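Local atomic coordinates of transcriptional regulator (TetR/AcrR family) (Bacillus halodurans, PDB entry 5GP9), a protein that probably represses fatty acid degradation genes by binding operator DNA as a TetR-family regulator, its DNA affinity presumably controlled by a fatty acyl effector. Residues A[122-125]-A[126-130]; A[148-151]-A[152-156]. All coordinates share one frame; numbering follows the deposited sequence.

Interaction 1 of 2, residues A[122-125]-A[126-130]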
loop_
_atom_site.group_PDB
_atom_site.type_symbol
_atom_site.label_atom_id
_atom_site.label_comp_id
_atom_site.label_asym_id
_atom_site.label_seq_id
_atom_site.Cartn_x
_atom_site.Cartn_y
_atom_site.Cartn_z
ATOM N N VAL A 122 3.491 -7.906 -12.654
ATOM C CA VAL A 122 4.806 -8.396 -12.172
ATOM C C VAL A 122 4.674 -8.926 -10.710
ATOM O O VAL A 122 5.178 -9.996 -10.328
ATOM C CB VAL A 122 5.883 -7.297 -12.251
ATOM C CG1 VAL A 122 7.171 -7.725 -11.585
ATOM C CG2 VAL A 122 6.136 -6.892 -13.696
ATOM N N LEU A 123 3.968 -8.175 -9.905
ATOM C CA LEU A 123 3.725 -8.517 -8.521
ATOM C C LEU A 123 3.043 -9.845 -8.340
ATOM O O LEU A 123 3.306 -10.552 -7.359
ATOM C CB LEU A 123 2.926 -7.375 -7.875
ATOM C CG LEU A 123 2.652 -7.418 -6.378
ATOM C CD1 LEU A 123 3.995 -7.434 -5.629
ATOM C CD2 LEU A 123 1.694 -6.270 -5.975
ATOM N N LYS A 124 2.194 -10.257 -9.317
ATOM C CA LYS A 124 1.461 -11.512 -9.190
ATOM C C LYS A 124 2.354 -12.695 -8.956
ATOM O O LYS A 124 1.992 -13.593 -8.237
ATOM C CB LYS A 124 0.469 -11.762 -10.349
ATOM C CG LYS A 124 -0.505 -12.905 -10.044
ATOM C CD LYS A 124 -1.434 -13.178 -11.224
ATOM C CE LYS A 124 -1.734 -14.675 -11.395
ATOM N NZ LYS A 124 -2.600 -14.937 -12.597
ATOM N N GLY A 125 3.563 -12.715 -9.505
ATOM C CA GLY A 125 4.479 -13.808 -9.243
ATOM C C GLY A 125 4.817 -14.024 -7.750
ATOM O O GLY A 125 4.848 -15.153 -7.252
ATOM N N TYR A 126 4.972 -12.920 -7.037
ATOM C CA TYR A 126 5.292 -12.996 -5.599
ATOM C C TYR A 126 4.009 -13.410 -4.832
ATOM O O TYR A 126 3.996 -14.265 -3.958
ATOM C CB TYR A 126 5.776 -11.640 -5.147
ATOM C CG TYR A 126 6.140 -11.504 -3.689
ATOM C CD1 TYR A 126 6.699 -12.550 -2.961
ATOM C CD2 TYR A 126 5.950 -10.348 -3.046
ATOM C CE1 TYR A 126 7.044 -12.393 -1.631
ATOM C CE2 TYR A 126 6.299 -10.169 -1.742
ATOM C CZ TYR A 126 6.834 -11.199 -1.025
ATOM O OH TYR A 126 7.191 -11.015 0.322
ATOM N N LEU A 127 2.889 -12.791 -5.213
ATOM C CA LEU A 127 1.556 -13.178 -4.656
ATOM C C LEU A 127 1.230 -14.654 -4.856
ATOM O O LEU A 127 0.764 -15.240 -3.954
ATOM C CB LEU A 127 0.407 -12.282 -5.143
ATOM C CG LEU A 127 0.599 -10.755 -4.979
ATOM C CD1 LEU A 127 -0.570 -9.924 -5.558
ATOM C CD2 LEU A 127 0.866 -10.408 -3.521
ATOM N N ASN A 128 1.558 -15.252 -6.009
ATOM C CA ASN A 128 1.389 -16.722 -6.203
ATOM C C ASN A 128 2.248 -17.580 -5.288
ATOM O O ASN A 128 1.807 -18.606 -4.782
ATOM C CB ASN A 128 1.682 -17.100 -7.653
ATOM C CG ASN A 128 0.659 -16.544 -8.639
ATOM O OD1 ASN A 128 -0.412 -16.057 -8.281
ATOM N ND2 ASN A 128 1.035 -16.592 -9.922
ATOM N N LEU A 129 3.462 -17.137 -5.005
ATOM C CA LEU A 129 4.300 -17.770 -4.019
ATOM C C LEU A 129 3.696 -17.717 -2.630
ATOM O O LEU A 129 3.679 -18.685 -1.913
ATOM C CB LEU A 129 5.709 -17.120 -3.993
ATOM C CG LEU A 129 6.609 -17.730 -2.936
ATOM C CD1 LEU A 129 6.820 -19.217 -3.239
ATOM C CD2 LEU A 129 7.913 -16.956 -2.895
ATOM N N LEU A 130 3.218 -16.548 -2.236
ATOM C CA LEU A 130 2.470 -16.416 -0.993
ATOM C C LEU A 130 1.291 -17.447 -0.930
ATOM O O LEU A 130 1.099 -18.146 0.037
ATOM C CB LEU A 130 1.923 -14.991 -0.816
ATOM C CG LEU A 130 2.814 -13.942 -0.133
ATOM C CD1 LEU A 130 2.141 -12.584 -0.079
ATOM C CD2 LEU A 130 3.217 -14.299 1.290
#
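The Tyr126 ring meets Leu123 at its edge: Leu123 CD1 lies near the ring plane, 4.4 Å from Tyr126 CD2. Beyond the segments, Phe65 packs edge-to-face with this ring, His90 meets it at a steep angle, and Tyr126 OH is hydrogen-bonded to His90 ND1. The other flat group is the amide of Asn128. The Lys124 chain crosses it obliquely, with Lys124 CG 3.6 Å from Asn128 OD1 and Lys124 CE near both OD1 and ND2.

All of this lies on about two and a half turns of helix 113-139, in the C-terminal region of a TetR-family regulator. Side chains three and four residues apart meet along it. Facing helix 149-169, Leu127 crosses Leu123 with their CG atoms 4.2 Å apart. Leu127 has CG anti to the carbonyl carbon (chi1 -52°), which turns its branch back toward the preceding turn. Leu123 also touches a bound palmitic acid, consistent with a place in the wall of the effector pocket. Helix 50-74 packs against Val122, Tyr126 and Leu129. Lys124 lies on the exposed side.

The backbone bonds are uneven. Asn128 N binds Lys124 O at 2.8 Å, whereas the bond from Leu129 N to Gly125 O is weak. Leu123 O is gripped by two donors. Leu127 N to Leu123 O is 3.1 Å, almost straight and in the carbonyl plane. Tyr126 N to Leu123 O is 2.9 Å, from above that plane, with a bent N-H...O angle of 131°.

Interaction 2 of 2, residues A[148-151]-A[152-156]; sequences DTRL and ARQMI
Ala152 packs tightly against the first turn, its CB only 3.3 Å from Asp148 O. Asp148 O also accepts from Ala152 N, at 2.9 Å. Arg153 N and Met155 N bind Thr149 O and Leu151 O in the same i to i+4 pattern. Leu134 of helix 113-139 packs on Ala152.

This is the start of helix 149-169, with Asp148 as its N-cap. Asp148 OD2 takes Leu151 N at 3.1 Å, from above the carboxylate plane, and OD1 takes a weak bond from Arg150 N. The Arg150 guanidinium meets OD2 edge-on, in its own plane, in a long, weak salt bridge through NE. The negative cap probably also suits the positive end of the helix dipole.

The partly exposed side, with Arg150 and Arg153, is looser. Arg153 bends at chi2 (-127°) and chi3, and this lays its guanidinium over the backbone of Arg150, with Arg150 CA 3.8 Å above one face. Arg153 NE forms a salt bridge with Asp131. The guanidinium planes of Arg150 and Arg153 are nearly perpendicular. Tyr174 of the second subunit makes a cation-pi contact with Arg150. Gln154 is buried at the subunit contact and runs alongside Arg150, Gln154 NE2 lying 3.8 Å from Arg150 CG.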
loop_
_atom_site.group_PDB
_atom_site.type_symbol
_atom_site.label_atom_id
_atom_site.label_comp_id
_atom_site.label_asym_id
_atom_site.label_seq_id
_atom_site.Cartn_x
_atom_site.Cartn_y
_atom_site.Cartn_z
ATOM N N ASP A 148 -9.266 -18.007 4.221
ATOM C CA ASP A 148 -9.282 -17.692 2.809
ATOM C C ASP A 148 -7.879 -17.335 2.336
ATOM O O ASP A 148 -7.272 -16.403 2.832
ATOM C CB ASP A 148 -10.223 -16.573 2.517
ATOM C CG ASP A 148 -10.219 -16.200 1.027
ATOM O OD1 ASP A 148 -10.198 -17.066 0.147
ATOM O OD2 ASP A 148 -10.283 -15.042 0.706
ATOM N N THR A 149 -7.352 -18.103 1.406
ATOM C CA THR A 149 -6.034 -17.882 0.877
ATOM C C THR A 149 -5.892 -16.465 0.351
ATOM O O THR A 149 -4.878 -15.783 0.574
ATOM C CB THR A 149 -5.735 -18.898 -0.197
ATOM O OG1 THR A 149 -5.828 -20.209 0.401
ATOM C CG2 THR A 149 -4.287 -18.737 -0.714
ATOM N N ARG A 150 -6.900 -16.008 -0.348
ATOM C CA ARG A 150 -6.838 -14.689 -1.004
ATOM C C ARG A 150 -6.697 -13.553 0.060
ATOM O O ARG A 150 -5.772 -12.735 -0.011
ATOM C CB ARG A 150 -8.017 -14.491 -1.930
ATOM C CG ARG A 150 -8.180 -13.075 -2.431
ATOM C CD ARG A 150 -9.533 -12.881 -3.096
ATOM N NE ARG A 150 -10.596 -12.930 -2.039
ATOM C CZ ARG A 150 -11.805 -12.387 -2.153
ATOM N NH1 ARG A 150 -12.133 -11.727 -3.267
ATOM N NH2 ARG A 150 -12.676 -12.503 -1.133
ATOM N N LEU A 151 -7.551 -13.552 1.073
ATOM C CA LEU A 151 -7.522 -12.583 2.102
ATOM C C LEU A 151 -6.245 -12.667 2.924
ATOM O O LEU A 151 -5.644 -11.610 3.302
ATOM C CB LEU A 151 -8.688 -12.820 3.063
ATOM C CG LEU A 151 -9.218 -11.618 3.726
ATOM C CD1 LEU A 151 -9.782 -10.638 2.688
ATOM C CD2 LEU A 151 -10.335 -12.017 4.714
ATOM N N ALA A 152 -5.831 -13.905 3.225
ATOM C CA ALA A 152 -4.562 -14.096 3.965
ATOM C C ALA A 152 -3.363 -13.496 3.186
ATOM O O ALA A 152 -2.519 -12.865 3.758
ATOM C CB ALA A 152 -4.374 -15.597 4.245
ATOM N N ARG A 153 -3.276 -13.757 1.889
ATOM C CA ARG A 153 -2.285 -13.160 1.026
ATOM C C ARG A 153 -2.292 -11.640 1.049
ATOM O O ARG A 153 -1.230 -10.998 1.102
ATOM C CB ARG A 153 -2.433 -13.693 -0.385
ATOM C CG ARG A 153 -1.617 -12.995 -1.481
ATOM C CD ARG A 153 -2.467 -12.565 -2.640
ATOM N NE ARG A 153 -3.197 -13.714 -3.193
ATOM C CZ ARG A 153 -4.346 -13.657 -3.885
ATOM N NH1 ARG A 153 -4.925 -12.520 -4.205
ATOM N NH2 ARG A 153 -4.869 -14.772 -4.314
ATOM N N GLN A 154 -3.475 -11.074 1.018
ATOM C CA GLN A 154 -3.619 -9.638 1.091
ATOM C C GLN A 154 -3.175 -9.074 2.399
ATOM O O GLN A 154 -2.543 -7.996 2.437
ATOM C CB GLN A 154 -5.033 -9.236 0.761
ATOM C CG GLN A 154 -5.286 -9.423 -0.729
ATOM C CD GLN A 154 -6.772 -9.383 -1.124
ATOM O OE1 GLN A 154 -7.644 -9.267 -0.267
ATOM N NE2 GLN A 154 -7.036 -9.450 -2.409
ATOM N N MET A 155 -3.468 -9.761 3.469
ATOM C CA MET A 155 -2.984 -9.357 4.821
ATOM C C MET A 155 -1.453 -9.467 4.888
ATOM O O MET A 155 -0.789 -8.586 5.408
ATOM C CB MET A 155 -3.643 -10.252 5.879
ATOM C CG MET A 155 -3.181 -9.844 7.287
ATOM S SD MET A 155 -3.754 -10.777 8.728
ATOM C CE MET A 155 -2.872 -12.121 8.207
ATOM N N ILE A 156 -0.850 -10.549 4.435
ATOM C CA ILE A 156 0.587 -10.671 4.524
ATOM C C ILE A 156 1.297 -9.577 3.684
ATOM O O ILE A 156 2.226 -8.863 4.116
ATOM C CB ILE A 156 1.042 -12.076 4.075
ATOM C CG1 ILE A 156 0.586 -13.156 5.088
ATOM C CG2 ILE A 156 2.576 -12.122 3.965
ATOM C CD1 ILE A 156 0.747 -14.532 4.561
#

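Interactions 1 and 2 lie on successive helices, 113-139 and 149-169, with their centres about 12 Å apart. Interaction 1 comes first in the chain. Both belong to the C-terminal region and lie on the same side of the chain's centre. They touch directly: Leu130 CD2 packs on Ile156 CG2 at 3.5 Å, and Leu127 CB lies 3.8 Å from Arg153 CD. The two helices differ in what their other sides meet. Leu123 touches the palmitic acid, and Val122, Tyr126 and Leu129 pack on helix 50-74, while residues 148-156 reach the second subunit. The pair of helices thus lies between the bound palmitic acid and the second subunit, consistent with a link between effector site and dimer contact.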